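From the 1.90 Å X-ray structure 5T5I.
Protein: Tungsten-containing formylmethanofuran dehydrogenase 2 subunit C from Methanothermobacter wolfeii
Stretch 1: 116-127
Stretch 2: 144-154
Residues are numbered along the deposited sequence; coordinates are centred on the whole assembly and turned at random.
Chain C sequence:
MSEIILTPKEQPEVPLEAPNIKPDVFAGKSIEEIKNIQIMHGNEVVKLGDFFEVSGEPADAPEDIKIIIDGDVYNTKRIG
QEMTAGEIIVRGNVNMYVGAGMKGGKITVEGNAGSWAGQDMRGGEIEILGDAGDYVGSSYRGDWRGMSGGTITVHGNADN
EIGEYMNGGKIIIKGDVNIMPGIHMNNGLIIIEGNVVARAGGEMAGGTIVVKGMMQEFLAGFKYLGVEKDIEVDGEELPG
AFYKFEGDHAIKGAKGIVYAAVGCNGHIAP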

# COMPACT_ATOMS: atom_id res chain seq x y z
N TRP C 116 -30.38 29.38 -8.18
CA TRP C 116 -30.46 30.43 -9.21
C TRP C 116 -30.68 31.85 -8.65
O TRP C 116 -31.21 32.72 -9.33
N ALA C 117 -30.16 32.11 -7.45
CA ALA C 117 -30.20 33.46 -6.88
C ALA C 117 -29.28 34.32 -7.75
O ALA C 117 -28.13 33.96 -7.96
N GLY C 118 -29.81 35.40 -8.31
CA GLY C 118 -29.01 36.25 -9.19
C GLY C 118 -28.62 35.64 -10.52
O GLY C 118 -27.66 36.09 -11.15
N GLN C 119 -29.35 34.62 -11.00
CA GLN C 119 -29.07 34.03 -12.33
C GLN C 119 -29.13 35.14 -13.38
O GLN C 119 -30.04 35.98 -13.32
N ASP C 120 -28.15 35.19 -14.30
CA ASP C 120 -28.10 36.22 -15.37
C ASP C 120 -28.09 37.69 -14.87
O ASP C 120 -28.54 38.58 -15.58
N MET C 121 -27.56 37.96 -13.67
CA MET C 121 -27.54 39.32 -13.11
C MET C 121 -26.74 40.28 -14.02
O MET C 121 -25.72 39.88 -14.58
N ARG C 122 -27.25 41.51 -14.18
CA ARG C 122 -26.61 42.55 -14.99
C ARG C 122 -26.06 43.70 -14.11
O ARG C 122 -25.08 44.33 -14.50
N GLY C 123 -26.71 43.99 -12.99
CA GLY C 123 -26.31 45.07 -12.08
C GLY C 123 -27.07 45.07 -10.77
O GLY C 123 -28.00 44.29 -10.59
N GLY C 124 -26.66 45.96 -9.87
CA GLY C 124 -27.26 46.07 -8.55
C GLY C 124 -26.61 45.14 -7.54
O GLY C 124 -25.45 44.73 -7.71
N GLU C 125 -27.33 44.84 -6.45
CA GLU C 125 -26.81 44.05 -5.35
C GLU C 125 -27.82 43.09 -4.79
O GLU C 125 -28.99 43.44 -4.65
N ILE C 126 -27.36 41.90 -4.41
CA ILE C 126 -28.14 40.87 -3.72
C ILE C 126 -27.34 40.51 -2.48
O ILE C 126 -26.13 40.26 -2.59
N GLU C 127 -27.98 40.49 -1.32
CA GLU C 127 -27.33 40.13 -0.06
C GLU C 127 -28.19 39.07 0.63
O GLU C 127 -29.36 39.33 0.90
N TRP C 144 -24.04 30.32 -23.34
CA TRP C 144 -22.61 30.46 -23.05
C TRP C 144 -22.31 31.86 -22.43
O TRP C 144 -21.16 32.12 -22.11
N ARG C 145 -23.33 32.73 -22.32
CA ARG C 145 -23.25 34.10 -21.79
C ARG C 145 -24.06 34.15 -20.47
O ARG C 145 -25.27 33.99 -20.50
N GLY C 146 -23.37 34.31 -19.36
CA GLY C 146 -23.99 34.34 -18.03
C GLY C 146 -24.07 35.72 -17.42
O GLY C 146 -24.30 36.71 -18.12
N MET C 147 -23.92 35.77 -16.08
CA MET C 147 -23.92 37.01 -15.27
C MET C 147 -22.87 37.98 -15.85
O MET C 147 -21.76 37.55 -16.15
N SER C 148 -23.23 39.25 -16.08
CA SER C 148 -22.32 40.25 -16.66
C SER C 148 -21.98 41.44 -15.72
O SER C 148 -21.12 42.26 -16.05
N GLY C 149 -22.66 41.55 -14.59
CA GLY C 149 -22.42 42.61 -13.62
C GLY C 149 -23.28 42.44 -12.39
O GLY C 149 -24.16 41.58 -12.35
N GLY C 150 -23.02 43.27 -11.39
CA GLY C 150 -23.67 43.23 -10.09
C GLY C 150 -22.82 42.53 -9.06
O GLY C 150 -21.77 41.95 -9.40
N THR C 151 -23.23 42.62 -7.78
CA THR C 151 -22.55 41.96 -6.66
C THR C 151 -23.53 41.07 -5.91
O THR C 151 -24.64 41.50 -5.59
N ILE C 152 -23.13 39.83 -5.62
CA ILE C 152 -23.92 38.90 -4.81
C ILE C 152 -23.08 38.55 -3.61
O ILE C 152 -21.94 38.11 -3.78
N THR C 153 -23.62 38.71 -2.40
CA THR C 153 -22.95 38.34 -1.15
C THR C 153 -23.84 37.34 -0.40
O THR C 153 -25.01 37.63 -0.15
N VAL C 154 -23.31 36.16 -0.07
CA VAL C 154 -24.00 35.12 0.70
C VAL C 154 -23.22 35.00 2.01
O VAL C 154 -22.04 34.65 1.97

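The most unusual feature of this contact is how much of it is made by glycine. Where G123 and G124 pass G149 and G150, the two chains nearly touch backbone to backbone, and the CA atoms of G123 and G150 are 3.8 Å apart. A CB on G149 would come within 2.4 Å of R122 O, and one on G150 within 2.7 Å of M121 CE. The backbone angles of G124 and G150 would also jam a CB against the preceding carbonyl oxygen, so conformation alone calls for glycine at G124, and at G150 the packing calls for it as well. G118, at positive phi and shared by two overlapping type II turns, leaves room in the same way: a CB there would lie 2.6 Å from I152 CD1.

Beyond the glycines the chains run as parallel strands, with T151 N donating to G124 O (3.1 Å), I126 N to T151 O (3.0 Å) and T153 N to I126 O (3.0 Å). Parallel pairing sets E125 beside T151, I126 beside I152 and E127 beside T153, so isoleucine meets isoleucine on one face and glutamate meets threonine on the other. I126 and I152, both m at chi1 and t at chi2, occupy the buried face, I126 CB lying 4.3 Å from I152 CG2. Branched at CB, isoleucine suits an extended strand and fills the space beside its neighbour.

M121 continues this apolar layer into the loop. Its chi angles are all t, and the extended chain carries SD to 3.5 Å from I152 CG1 and 4.1 Å from M147 CE, while its CE reaches 3.6 Å from T151 O. M147 is likewise t throughout. Long, unbranched and flexible, methionine can thread between backbone and isoleucine without leaving a polar group unpaired. The backbone of M121 works too: its O accepts from S148 N at 3.0 Å and, weakly, from G149 N at 3.5 Å.

The opposite face, with E125, T151, E127 and T153, is more open and polar. Both threonines are m, and their hydroxyls help hold water between the strands: water 4 donates to G124 O (3.0 Å) and lies 3.1 Å from T151 OG1, while water 5 donates to I126 O (2.9 Å) and lies 2.7 Å from T153 OG1.

R122 starts away from stretch 2, with chi1 and chi2 off the wells and chi3 p, and the end of its chain comes back. S148, in the p rotamer, offers OG at the edge of the guanidinium, accepting from R122 NE at 3.0 Å and from R122 NH2 at 3.1 Å. R122 NH2 also approaches G146 O to 2.7 Å. Water 3 joins R122 O (2.7 Å) to S148 OG (2.8 Å).

D120, m at chi1, also points away at CB, yet OD1 returns to meet two waters. Water 1 lies 2.6 Å from D120 OD1 and 2.8 Å from R145 O; water 2 lies 2.8 Å from D120 OD1, 3.0 Å from R145 O, and accepts from R122 NH2 at 2.9 Å. A short carboxylate suits this place, leaving room for water between two acceptors.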

# COMPACT_ATOMS: atom_id res chain seq x y z
CB TRP C 116 -31.50 30.09 -10.29
CG TRP C 116 -31.10 28.89 -11.09
CD1 TRP C 116 -30.05 28.79 -11.95
CD2 TRP C 116 -31.68 27.58 -11.03
NE1 TRP C 116 -29.93 27.51 -12.41
CE2 TRP C 116 -30.93 26.74 -11.87
CE3 TRP C 116 -32.78 27.04 -10.34
CZ2 TRP C 116 -31.24 25.38 -12.06
CZ3 TRP C 116 -33.06 25.69 -10.50
CH2 TRP C 116 -32.31 24.88 -11.36
CB ALA C 117 -29.72 33.46 -5.44
CB GLN C 119 -30.10 32.96 -12.66
CG GLN C 119 -29.97 32.33 -14.08
CD GLN C 119 -31.09 31.35 -14.32
OE1 GLN C 119 -32.23 31.59 -13.95
NE2 GLN C 119 -30.78 30.18 -14.88
CB ASP C 120 -29.27 36.04 -16.37
CG ASP C 120 -29.16 34.79 -17.20
OD1 ASP C 120 -28.07 34.53 -17.74
OD2 ASP C 120 -30.20 34.12 -17.40
CB MET C 121 -26.92 39.29 -11.70
CG MET C 121 -27.05 40.57 -10.91
SD MET C 121 -26.33 40.31 -9.27
CE MET C 121 -26.94 41.75 -8.41
CB ARG C 122 -27.57 43.12 -16.04
CG ARG C 122 -28.60 42.14 -16.65
CD ARG C 122 -28.27 41.69 -18.04
NE ARG C 122 -27.13 40.77 -18.05
CZ ARG C 122 -27.11 39.52 -18.53
NH1 ARG C 122 -28.20 39.00 -19.09
NH2 ARG C 122 -26.00 38.80 -18.46
CB GLU C 125 -26.38 44.95 -4.17
CG GLU C 125 -25.28 45.96 -4.44
CD GLU C 125 -25.21 47.03 -3.37
OE1 GLU C 125 -24.64 46.78 -2.28
OE2 GLU C 125 -25.80 48.11 -3.59
CB ILE C 126 -28.39 39.60 -4.58
CG1 ILE C 126 -29.26 39.96 -5.81
CG2 ILE C 126 -29.07 38.48 -3.74
CD1 ILE C 126 -29.37 38.86 -6.85
CB GLU C 127 -27.13 41.36 0.84
CG GLU C 127 -26.28 41.05 2.05
CD GLU C 127 -25.68 42.26 2.74
OE1 GLU C 127 -26.29 43.35 2.68
OE2 GLU C 127 -24.58 42.12 3.33
CB TRP C 144 -21.76 30.22 -24.33
CG TRP C 144 -22.04 31.14 -25.48
CD1 TRP C 144 -21.30 32.22 -25.85
CD2 TRP C 144 -23.07 31.00 -26.47
NE1 TRP C 144 -21.83 32.80 -26.98
CE2 TRP C 144 -22.91 32.07 -27.39
CE3 TRP C 144 -24.14 30.11 -26.65
CZ2 TRP C 144 -23.79 32.27 -28.46
CZ3 TRP C 144 -25.01 30.31 -27.71
CH2 TRP C 144 -24.80 31.35 -28.63
CB ARG C 145 -23.85 35.09 -22.82
CG ARG C 145 -23.11 35.10 -24.16
CD ARG C 145 -23.94 35.53 -25.35
NE ARG C 145 -25.01 34.58 -25.66
CZ ARG C 145 -25.78 34.61 -26.74
NH1 ARG C 145 -25.61 35.56 -27.66
NH2 ARG C 145 -26.72 33.70 -26.92
CB MET C 147 -23.57 36.64 -13.82
CG MET C 147 -23.31 37.80 -12.91
SD MET C 147 -23.17 37.21 -11.22
CE MET C 147 -22.76 38.72 -10.39
CB SER C 148 -22.89 40.78 -17.98
OG SER C 148 -24.20 41.28 -17.81
CB THR C 151 -21.93 42.98 -5.69
OG1 THR C 151 -21.07 43.86 -6.42
CG2 THR C 151 -21.11 42.31 -4.58
CB ILE C 152 -24.34 37.62 -5.60
CG1 ILE C 152 -25.06 37.99 -6.92
CG2 ILE C 152 -25.24 36.72 -4.70
CD1 ILE C 152 -25.19 36.85 -7.89
CB THR C 153 -22.65 39.56 -0.27
OG1 THR C 153 -21.94 40.53 -1.04
CG2 THR C 153 -21.80 39.19 0.95
CB VAL C 154 -24.04 33.77 -0.07
CG1 VAL C 154 -24.67 32.66 0.78
CG2 VAL C 154 -24.78 33.91 -1.39
O HOH W 1 -27.71 32.90 -19.73
O HOH W 2 -27.01 36.30 -19.61
O HOH W 3 -24.15 43.97 -17.05
O HOH W 4 -22.89 46.16 -7.38
O HOH W 5 -23.87 42.03 -2.17